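Local coordinates for protein tannase (Lactobacillus plantarum, PDB 3WA7) that hydrolyses ester bonds in tannins to release gallic acid, probably through the serine-based mechanism usual in alpha/beta-hydrolases, at residues 265-275 and 425-436; 314-322 and 331-339. All coordinates share one frame; numbering follows the deposited sequence.

Contact 1. Residues 265-275 and 425-436; sequences FSTYLNQLQLT and AIPIILAIMLEN
N436, the last residue of helix 425-436, grips the backbone of T275 at both of its polar atoms. T275 N gives a nearly straight bond to N436 OD1 (2.9 Å), with the donor tilted from the plane of that carbonyl. In return N436 ND2 donates to T275 O (3.1 Å); the acceptor lies close to the asparagine amide plane, while the nitrogen sits above the carbonyl plane of T275. ND2 also donates to E435 OE2 within its own helix. Below the amide the contact is apolar. I429 sends CG2 to L272 CD1 (3.8 Å) and CG1 to L274 CD1 (4.1 Å). With CG1 anti to the carbonyl carbon (chi1 -73°), its CD1 reaches on to the edge of the F265 ring and to Y268 CE2. L274 meets two further residues of the helix: its CB packs on I432 CG2, and its CD2 meets CE of M433, a selenomethionine whose bent tip also nears L272 CD2 (4.2 Å). F265 CZ touches A425 CB at the far end. Further out, Y268 OH bonds to N208 and its ring stacks with H211, while F265 meets W218. Q273, with positive phi, turns the chain out of helix 252-271 and brings L274 and T275 against the other helix. The axes of the two helical segments run within 16° of parallel and come no closer than 12.7 Å, the gap bridged by aliphatic side chains, the F265 and Y268 rings and M433. The chemistry is thus divided: aliphatic and aromatic packing along the helices, and at the C-terminal end of helix 425-436 one side-chain amide paired with both N-H and C=O of T275.

Contact 2. Residues 314-322 and 331-339; sequences IHKYAGFVV and DLSAYLKSL. With SO4 (sulfate ion), chain B.
Y317 lies against the last turns of helix 332-339, its CB 3.6 Å from Y335 CE1. CG follows at 3.7 Å from the same atom, and the edge of the Y335 ring points at the Y317 face, offset, with planes at 64°. Further along, CD2 comes near S338 OG, which lies at the Y317 ring edge, and CE2 packs on L339 CD1 (3.7 Å). K316 CG covers part of one face, and the tip OH bonds to D448, whose carboxylate also pairs with K316 NZ. CG stands anti to the carbonyl carbon (chi1 -57°), which carries the ring toward the helix. A serine here would probably leave the Y335 edge and L339 CD1 facing a gap and deprive D448 of its phenol partner. Y335 passes the aromatic packing on: the edge of F320 meets its face, and F320 CE1 stands 3.5 Å from Y335 CD1, while Y335 OH bonds to A417 O. Two hydrogen bonds tie the segments: A318 N donates to the side-chain hydroxyl S338 OG (3.1 Å, 162°), and D331 N to G319 O (2.9 Å). G319 has backbone angles that call for glycine, and a CB there would clash with D331 O. D331 is the N-cap, its OD1 receiving A334 N. At the same helix start a sulfate ion, probably from the crystallisation liquor, accepts bonds from L332 N, S333 N and S333 OG, and from R293 and R297 of helix 291-309. That helix also packs on L332, Y335 and F320, so the short hairpin 320-323/326-330 and helix 332-339, joined at D331, rest together upon it, with W447 against F320.

Overall arrangement
Contact 1 is the more buried, its centre about 18 Å from that of the chain, whereas contact 2 lies at the surface, its centre about 27 Å out. Their centres are 24 Å apart and nearest atoms about 9 Å, so they do not touch; contact 2 is nested in the loop that contact 1 closes. Helix 291-309 serves both, with F292 against contact 1 and L300 against contact 2. Contact 1 joins helix 252-271 to the crossover helix 425-436 between adjacent parallel strands 410-414 and 440-444, by mainly aliphatic packing, two aromatic rings and one amide. Contact 2 ties a hairpin to the helix following it through an aromatic cluster, one backbone bond and one serine hydroxyl.

Contact 1. Residues 265-275 and 425-436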
loop_
_atom_site.group_PDB
_atom_site.type_symbol
_atom_site.label_atom_id
_atom_site.label_comp_id
_atom_site.label_asym_id
_atom_site.label_seq_id
_atom_site.Cartn_x
_atom_site.Cartn_y
_atom_site.Cartn_z
ATOM N N PHE A 265 4.863 -7.165 -21.408
ATOM C CA PHE A 265 5.423 -7.228 -20.064
ATOM C C PHE A 265 6.857 -7.759 -20.113
ATOM O O PHE A 265 7.692 -7.368 -19.300
ATOM C CB PHE A 265 4.588 -8.130 -19.147
ATOM C CG PHE A 265 5.070 -8.148 -17.721
ATOM C CD1 PHE A 265 5.011 -6.995 -16.940
ATOM C CD2 PHE A 265 5.593 -9.312 -17.159
ATOM C CE1 PHE A 265 5.464 -6.998 -15.623
ATOM C CE2 PHE A 265 6.050 -9.329 -15.841
ATOM C CZ PHE A 265 5.984 -8.163 -15.070
ATOM N N SER A 266 7.150 -8.656 -21.055
ATOM C CA SER A 266 8.509 -9.193 -21.148
ATOM C C SER A 266 9.498 -8.066 -21.404
ATOM O O SER A 266 10.567 -8.011 -20.800
ATOM C CB SER A 266 8.619 -10.238 -22.267
ATOM O OG SER A 266 7.851 -11.389 -21.971
ATOM N N THR A 267 9.135 -7.156 -22.298
ATOM C CA THR A 267 10.009 -6.038 -22.613
ATOM C C THR A 267 10.175 -5.123 -21.407
ATOM O O THR A 267 11.285 -4.704 -21.083
ATOM C CB THR A 267 9.458 -5.239 -23.800
ATOM O OG1 THR A 267 9.385 -6.103 -24.940
ATOM C CG2 THR A 267 10.364 -4.056 -24.122
ATOM N N TYR A 268 9.066 -4.812 -20.750
ATOM C CA TYR A 268 9.101 -3.963 -19.569
ATOM C C TYR A 268 9.962 -4.605 -18.480
ATOM O O TYR A 268 10.869 -3.978 -17.929
ATOM C CB TYR A 268 7.687 -3.746 -19.023
ATOM C CG TYR A 268 7.690 -3.112 -17.650
ATOM C CD1 TYR A 268 8.146 -1.808 -17.463
ATOM C CD2 TYR A 268 7.292 -3.839 -16.527
ATOM C CE1 TYR A 268 8.210 -1.243 -16.188
ATOM C CE2 TYR A 268 7.353 -3.286 -15.252
ATOM C CZ TYR A 268 7.813 -1.988 -15.089
ATOM O OH TYR A 268 7.873 -1.438 -13.826
ATOM N N LEU A 269 9.667 -5.861 -18.169
ATOM C CA LEU A 269 10.410 -6.574 -17.136
ATOM C C LEU A 269 11.903 -6.616 -17.454
ATOM O O LEU A 269 12.738 -6.279 -16.611
ATOM C CB LEU A 269 9.850 -7.994 -16.977
ATOM C CG LEU A 269 10.332 -8.897 -15.829
ATOM C CD1 LEU A 269 11.694 -9.494 -16.155
ATOM C CD2 LEU A 269 10.364 -8.102 -14.527
ATOM N N ASN A 270 12.249 -7.009 -18.675
ATOM C CA ASN A 270 13.655 -7.093 -19.048
ATOM C C ASN A 270 14.404 -5.768 -18.939
ATOM O O ASN A 270 15.552 -5.737 -18.498
ATOM C CB ASN A 270 13.801 -7.640 -20.471
ATOM C CG ASN A 270 13.390 -9.094 -20.578
ATOM O OD1 ASN A 270 13.252 -9.786 -19.569
ATOM N ND2 ASN A 270 13.205 -9.572 -21.808
ATOM N N GLN A 271 13.763 -4.672 -19.330
ATOM C CA GLN A 271 14.439 -3.379 -19.282
ATOM C C GLN A 271 14.643 -2.828 -17.874
ATOM O O GLN A 271 15.383 -1.864 -17.689
ATOM C CB GLN A 271 13.711 -2.359 -20.172
ATOM C CG GLN A 271 12.277 -2.054 -19.792
ATOM C CD GLN A 271 12.167 -0.928 -18.786
ATOM O OE1 GLN A 271 12.685 0.171 -19.005
ATOM N NE2 GLN A 271 11.485 -1.189 -17.681
ATOM N N LEU A 272 14.007 -3.442 -16.879
ATOM C CA LEU A 272 14.174 -2.998 -15.494
ATOM C C LEU A 272 15.563 -3.380 -14.997
ATOM O O LEU A 272 16.089 -2.782 -14.059
ATOM C CB LEU A 272 13.132 -3.648 -14.576
ATOM C CG LEU A 272 11.686 -3.147 -14.654
ATOM C CD1 LEU A 272 10.825 -3.953 -13.689
ATOM C CD2 LEU A 272 11.629 -1.665 -14.304
ATOM N N GLN A 273 16.147 -4.391 -15.629
ATOM C CA GLN A 273 17.466 -4.863 -15.250
ATOM C C GLN A 273 17.514 -5.313 -13.793
ATOM O O GLN A 273 18.463 -4.998 -13.075
ATOM C CB GLN A 273 18.515 -3.769 -15.483
ATOM C CG GLN A 273 18.636 -3.319 -16.932
ATOM C CD GLN A 273 18.873 -4.475 -17.881
ATOM O OE1 GLN A 273 19.765 -5.295 -17.666
ATOM N NE2 GLN A 273 18.076 -4.544 -18.942
ATOM N N LEU A 274 16.483 -6.030 -13.351
ATOM C CA LEU A 274 16.460 -6.543 -11.986
ATOM C C LEU A 274 17.585 -7.564 -11.959
ATOM O O LEU A 274 17.801 -8.267 -12.942
ATOM C CB LEU A 274 15.131 -7.233 -11.678
ATOM C CG LEU A 274 13.859 -6.388 -11.759
ATOM C CD1 LEU A 274 12.656 -7.257 -11.419
ATOM C CD2 LEU A 274 13.956 -5.213 -10.799
ATOM N N THR A 275 18.301 -7.655 -10.847
ATOM C CA THR A 275 19.415 -8.589 -10.782
ATOM C C THR A 275 19.389 -9.532 -9.597
ATOM O O THR A 275 18.751 -9.265 -8.575
ATOM C CB THR A 275 20.757 -7.833 -10.745
ATOM O OG1 THR A 275 20.826 -7.046 -9.553
ATOM C CG2 THR A 275 20.883 -6.914 -11.947
ATOM N N ALA A 425 3.887 -10.322 -9.517
ATOM C CA ALA A 425 5.067 -9.683 -10.096
ATOM C C ALA A 425 5.276 -8.265 -9.582
ATOM O O ALA A 425 6.409 -7.812 -9.441
ATOM C CB ALA A 425 4.956 -9.665 -11.617
ATOM N N ILE A 426 4.178 -7.563 -9.308
ATOM C CA ILE A 426 4.252 -6.190 -8.825
ATOM C C ILE A 426 5.014 -6.050 -7.498
ATOM O O ILE A 426 5.985 -5.299 -7.420
ATOM C CB ILE A 426 2.827 -5.580 -8.721
ATOM C CG1 ILE A 426 2.249 -5.396 -10.131
ATOM C CG2 ILE A 426 2.862 -4.253 -7.978
ATOM C CD1 ILE A 426 3.052 -4.447 -11.025
ATOM N N PRO A 427 4.587 -6.756 -6.435
ATOM C CA PRO A 427 5.347 -6.604 -5.188
ATOM C C PRO A 427 6.752 -7.216 -5.291
ATOM O O PRO A 427 7.689 -6.762 -4.635
ATOM C CB PRO A 427 4.468 -7.307 -4.151
ATOM C CG PRO A 427 3.735 -8.337 -4.966
ATOM C CD PRO A 427 3.383 -7.575 -6.223
ATOM N N ILE A 428 6.900 -8.242 -6.124
ATOM C CA ILE A 428 8.206 -8.871 -6.286
ATOM C C ILE A 428 9.198 -7.896 -6.927
ATOM O O ILE A 428 10.360 -7.833 -6.528
ATOM C CB ILE A 428 8.097 -10.161 -7.139
ATOM C CG1 ILE A 428 7.330 -11.227 -6.344
ATOM C CG2 ILE A 428 9.489 -10.669 -7.504
ATOM C CD1 ILE A 428 6.961 -12.463 -7.151
ATOM N N ILE A 429 8.736 -7.131 -7.913
ATOM C CA ILE A 429 9.595 -6.153 -8.574
ATOM C C ILE A 429 10.072 -5.117 -7.559
ATOM O O ILE A 429 11.247 -4.751 -7.540
ATOM C CB ILE A 429 8.851 -5.433 -9.723
ATOM C CG1 ILE A 429 8.689 -6.386 -10.913
ATOM C CG2 ILE A 429 9.621 -4.182 -10.143
ATOM C CD1 ILE A 429 7.787 -5.849 -12.014
ATOM N N LEU A 430 9.159 -4.652 -6.712
ATOM C CA LEU A 430 9.506 -3.669 -5.692
ATOM C C LEU A 430 10.545 -4.243 -4.727
ATOM O O LEU A 430 11.555 -3.604 -4.426
ATOM C CB LEU A 430 8.253 -3.247 -4.918
ATOM C CG LEU A 430 8.455 -2.343 -3.695
ATOM C CD1 LEU A 430 9.176 -1.063 -4.093
ATOM C CD2 LEU A 430 7.104 -2.029 -3.079
ATOM N N ALA A 431 10.296 -5.456 -4.250
ATOM C CA ALA A 431 11.212 -6.100 -3.317
ATOM C C ALA A 431 12.616 -6.280 -3.893
ATOM O O ALA A 431 13.613 -6.008 -3.221
ATOM C CB ALA A 431 10.647 -7.450 -2.884
ATOM N N ILE A 432 12.703 -6.740 -5.135
ATOM C CA ILE A 432 14.011 -6.956 -5.740
ATOM C C ILE A 432 14.715 -5.646 -6.050
ATOM O O ILE A 432 15.923 -5.526 -5.843
ATOM C CB ILE A 432 13.898 -7.807 -7.020
ATOM C CG1 ILE A 432 13.394 -9.205 -6.652
ATOM C CG2 ILE A 432 15.259 -7.896 -7.719
ATOM C CD1 ILE A 432 13.182 -10.122 -7.845
HETATM N N MSE A 433 13.969 -4.656 -6.533
HETATM C CA MSE A 433 14.588 -3.373 -6.840
HETATM C C MSE A 433 15.151 -2.750 -5.568
HETATM O O MSE A 433 16.218 -2.141 -5.591
HETATM C CB MSE A 433 13.586 -2.419 -7.493
HETATM C CG MSE A 433 14.250 -1.175 -8.055
HETATM SE SE MSE A 433 13.064 -0.112 -9.138
HETATM C CE MSE A 433 12.323 -1.539 -10.185
ATOM N N LEU A 434 14.440 -2.911 -4.453
ATOM C CA LEU A 434 14.912 -2.367 -3.182
ATOM C C LEU A 434 16.226 -3.036 -2.789
ATOM O O LEU A 434 17.187 -2.366 -2.404
ATOM C CB LEU A 434 13.867 -2.589 -2.083
ATOM C CG LEU A 434 12.653 -1.656 -2.145
ATOM C CD1 LEU A 434 11.542 -2.178 -1.235
ATOM C CD2 LEU A 434 13.077 -0.249 -1.731
ATOM N N GLU A 435 16.261 -4.362 -2.897
ATOM C CA GLU A 435 17.458 -5.124 -2.560
ATOM C C GLU A 435 18.612 -4.724 -3.475
ATOM O O GLU A 435 19.743 -4.538 -3.022
ATOM C CB GLU A 435 17.186 -6.628 -2.694
ATOM C CG GLU A 435 18.318 -7.521 -2.182
ATOM C CD GLU A 435 19.525 -7.565 -3.111
ATOM O OE1 GLU A 435 20.607 -8.008 -2.663
ATOM O OE2 GLU A 435 19.396 -7.170 -4.290
ATOM N N ASN A 436 18.314 -4.594 -4.766
ATOM C CA ASN A 436 19.313 -4.227 -5.763
ATOM C C ASN A 436 19.970 -2.888 -5.468
ATOM O O ASN A 436 21.127 -2.671 -5.822
ATOM C CB ASN A 436 18.679 -4.147 -7.156
ATOM C CG ASN A 436 18.422 -5.507 -7.767
ATOM O OD1 ASN A 436 17.834 -5.602 -8.842
ATOM N ND2 ASN A 436 18.863 -6.566 -7.093
#

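Contact 2. Residues 314-322 and 331-339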
loop_
_atom_site.group_PDB
_atom_site.type_symbol
_atom_site.label_atom_id
_atom_site.label_comp_id
_atom_site.label_asym_id
_atom_site.label_seq_id
_atom_site.Cartn_x
_atom_site.Cartn_y
_atom_site.Cartn_z
ATOM N N ILE A 314 -1.980 -27.847 2.792
ATOM C CA ILE A 314 -1.816 -27.113 1.547
ATOM C C ILE A 314 -2.478 -27.756 0.335
ATOM O O ILE A 314 -2.259 -27.330 -0.800
ATOM C CB ILE A 314 -0.326 -26.849 1.243
ATOM C CG1 ILE A 314 0.446 -28.164 1.156
ATOM C CG2 ILE A 314 0.259 -25.948 2.324
ATOM C CD1 ILE A 314 1.859 -27.996 0.627
ATOM N N HIS A 315 -3.285 -28.784 0.575
ATOM C CA HIS A 315 -4.014 -29.434 -0.508
ATOM C C HIS A 315 -5.311 -28.641 -0.605
ATOM O O HIS A 315 -6.301 -28.957 0.054
ATOM C CB HIS A 315 -4.303 -30.902 -0.171
ATOM C CG HIS A 315 -5.068 -31.631 -1.234
ATOM N ND1 HIS A 315 -6.405 -31.400 -1.482
ATOM C CD2 HIS A 315 -4.687 -32.592 -2.109
ATOM C CE1 HIS A 315 -6.813 -32.188 -2.461
ATOM N NE2 HIS A 315 -5.790 -32.923 -2.859
ATOM N N LYS A 316 -5.281 -27.586 -1.409
ATOM C CA LYS A 316 -6.428 -26.713 -1.597
ATOM C C LYS A 316 -6.399 -26.221 -3.038
ATOM O O LYS A 316 -7.374 -26.378 -3.776
ATOM C CB LYS A 316 -6.343 -25.534 -0.622
ATOM C CG LYS A 316 -7.544 -24.609 -0.657
ATOM C CD LYS A 316 -7.493 -23.590 0.475
ATOM C CE LYS A 316 -8.673 -22.637 0.398
ATOM N NZ LYS A 316 -8.682 -21.667 1.527
ATOM N N TYR A 317 -5.277 -25.625 -3.430
ATOM C CA TYR A 317 -5.107 -25.140 -4.794
ATOM C C TYR A 317 -4.280 -26.171 -5.546
ATOM O O TYR A 317 -3.401 -26.814 -4.970
ATOM C CB TYR A 317 -4.369 -23.797 -4.827
ATOM C CG TYR A 317 -5.031 -22.707 -4.027
ATOM C CD1 TYR A 317 -4.679 -22.482 -2.697
ATOM C CD2 TYR A 317 -6.029 -21.914 -4.591
ATOM C CE1 TYR A 317 -5.303 -21.493 -1.946
ATOM C CE2 TYR A 317 -6.662 -20.923 -3.849
ATOM C CZ TYR A 317 -6.293 -20.718 -2.529
ATOM O OH TYR A 317 -6.917 -19.740 -1.790
ATOM N N ALA A 318 -4.559 -26.321 -6.834
ATOM C CA ALA A 318 -3.843 -27.286 -7.659
ATOM C C ALA A 318 -2.453 -26.791 -8.052
ATOM O O ALA A 318 -2.142 -25.604 -7.914
ATOM C CB ALA A 318 -4.656 -27.584 -8.914
ATOM N N GLY A 319 -1.616 -27.714 -8.521
ATOM C CA GLY A 319 -0.292 -27.342 -8.985
ATOM C C GLY A 319 0.951 -27.792 -8.240
ATOM O O GLY A 319 1.991 -28.004 -8.863
ATOM N N PHE A 320 0.865 -27.946 -6.923
ATOM C CA PHE A 320 2.040 -28.327 -6.152
ATOM C C PHE A 320 2.402 -29.804 -6.133
ATOM O O PHE A 320 1.549 -30.681 -6.276
ATOM C CB PHE A 320 1.914 -27.828 -4.708
ATOM C CG PHE A 320 1.847 -26.332 -4.585
ATOM C CD1 PHE A 320 0.625 -25.667 -4.658
ATOM C CD2 PHE A 320 3.008 -25.584 -4.417
ATOM C CE1 PHE A 320 0.562 -24.275 -4.563
ATOM C CE2 PHE A 320 2.956 -24.190 -4.323
ATOM C CZ PHE A 320 1.730 -23.537 -4.395
ATOM N N VAL A 321 3.694 -30.064 -5.972
ATOM C CA VAL A 321 4.200 -31.426 -5.887
ATOM C C VAL A 321 4.855 -31.540 -4.522
ATOM O O VAL A 321 5.714 -30.731 -4.168
ATOM C CB VAL A 321 5.254 -31.722 -6.971
ATOM C CG1 VAL A 321 5.776 -33.144 -6.804
ATOM C CG2 VAL A 321 4.649 -31.539 -8.352
ATOM N N VAL A 322 4.440 -32.538 -3.751
ATOM C CA VAL A 322 4.989 -32.739 -2.419
ATOM C C VAL A 322 5.752 -34.051 -2.307
ATOM O O VAL A 322 5.262 -35.102 -2.714
ATOM C CB VAL A 322 3.874 -32.736 -1.353
ATOM C CG1 VAL A 322 4.459 -33.065 0.017
ATOM C CG2 VAL A 322 3.184 -31.380 -1.329
ATOM N N ASP A 331 3.330 -26.241 -10.664
ATOM C CA ASP A 331 2.862 -25.958 -12.012
ATOM C C ASP A 331 2.183 -24.608 -11.771
ATOM O O ASP A 331 1.030 -24.556 -11.339
ATOM C CB ASP A 331 1.821 -26.999 -12.450
ATOM C CG ASP A 331 1.266 -26.722 -13.841
ATOM O OD1 ASP A 331 1.232 -25.542 -14.250
ATOM O OD2 ASP A 331 0.850 -27.688 -14.520
ATOM N N LEU A 332 2.907 -23.518 -12.019
ATOM C CA LEU A 332 2.375 -22.180 -11.779
ATOM C C LEU A 332 1.079 -21.889 -12.522
ATOM O O LEU A 332 0.158 -21.301 -11.959
ATOM C CB LEU A 332 3.428 -21.120 -12.134
ATOM C CG LEU A 332 3.039 -19.654 -11.914
ATOM C CD1 LEU A 332 2.598 -19.440 -10.475
ATOM C CD2 LEU A 332 4.231 -18.756 -12.246
ATOM N N SER A 333 1.004 -22.300 -13.783
ATOM C CA SER A 333 -0.199 -22.069 -14.571
ATOM C C SER A 333 -1.394 -22.754 -13.923
ATOM O O SER A 333 -2.492 -22.194 -13.879
ATOM C CB SER A 333 -0.011 -22.588 -15.998
ATOM O OG SER A 333 1.020 -21.872 -16.657
ATOM N N ALA A 334 -1.175 -23.964 -13.416
ATOM C CA ALA A 334 -2.245 -24.715 -12.766
ATOM C C ALA A 334 -2.691 -24.003 -11.492
ATOM O O ALA A 334 -3.887 -23.910 -11.213
ATOM C CB ALA A 334 -1.777 -26.129 -12.441
ATOM N N TYR A 335 -1.730 -23.495 -10.725
ATOM C CA TYR A 335 -2.051 -22.785 -9.490
ATOM C C TYR A 335 -2.889 -21.543 -9.784
ATOM O O TYR A 335 -3.901 -21.290 -9.125
ATOM C CB TYR A 335 -0.770 -22.369 -8.757
ATOM C CG TYR A 335 -1.031 -21.520 -7.529
ATOM C CD1 TYR A 335 -1.558 -22.085 -6.371
ATOM C CD2 TYR A 335 -0.791 -20.144 -7.542
ATOM C CE1 TYR A 335 -1.846 -21.302 -5.252
ATOM C CE2 TYR A 335 -1.076 -19.352 -6.433
ATOM C CZ TYR A 335 -1.604 -19.941 -5.290
ATOM O OH TYR A 335 -1.895 -19.170 -4.186
ATOM N N LEU A 336 -2.463 -20.769 -10.777
ATOM C CA LEU A 336 -3.178 -19.550 -11.141
ATOM C C LEU A 336 -4.606 -19.821 -11.593
ATOM O O LEU A 336 -5.522 -19.069 -11.257
ATOM C CB LEU A 336 -2.399 -18.796 -12.223
ATOM C CG LEU A 336 -1.042 -18.317 -11.696
ATOM C CD1 LEU A 336 -0.195 -17.771 -12.828
ATOM C CD2 LEU A 336 -1.263 -17.260 -10.611
ATOM N N LYS A 337 -4.801 -20.896 -12.351
ATOM C CA LYS A 337 -6.140 -21.244 -12.813
ATOM C C LYS A 337 -6.996 -21.631 -11.608
ATOM O O LYS A 337 -8.184 -21.310 -11.539
ATOM C CB LYS A 337 -6.070 -22.412 -13.803
ATOM C CG LYS A 337 -7.423 -22.870 -14.324
ATOM C CD LYS A 337 -7.266 -24.006 -15.329
ATOM C CE LYS A 337 -8.619 -24.482 -15.838
ATOM N NZ LYS A 337 -8.486 -25.634 -16.780
ATOM N N SER A 338 -6.373 -22.319 -10.657
ATOM C CA SER A 338 -7.049 -22.762 -9.444
ATOM C C SER A 338 -7.403 -21.562 -8.565
ATOM O O SER A 338 -8.488 -21.493 -7.995
ATOM C CB SER A 338 -6.144 -23.734 -8.674
ATOM O OG SER A 338 -6.797 -24.260 -7.533
ATOM N N LEU A 339 -6.479 -20.612 -8.476
ATOM C CA LEU A 339 -6.678 -19.408 -7.674
ATOM C C LEU A 339 -7.768 -18.510 -8.268
ATOM O O LEU A 339 -8.541 -17.886 -7.536
ATOM C CB LEU A 339 -5.362 -18.634 -7.589
ATOM C CG LEU A 339 -5.375 -17.342 -6.774
ATOM C CD1 LEU A 339 -5.821 -17.631 -5.343
ATOM C CD2 LEU A 339 -3.984 -16.733 -6.796
HETATM S S SO4 B . 4.937 -23.269 -15.161
HETATM O O1 SO4 B . 5.205 -23.645 -13.761
HETATM O O2 SO4 B . 3.600 -22.668 -15.284
HETATM O O3 SO4 B . 5.955 -22.305 -15.615
HETATM O O4 SO4 B . 5.003 -24.478 -16.008
#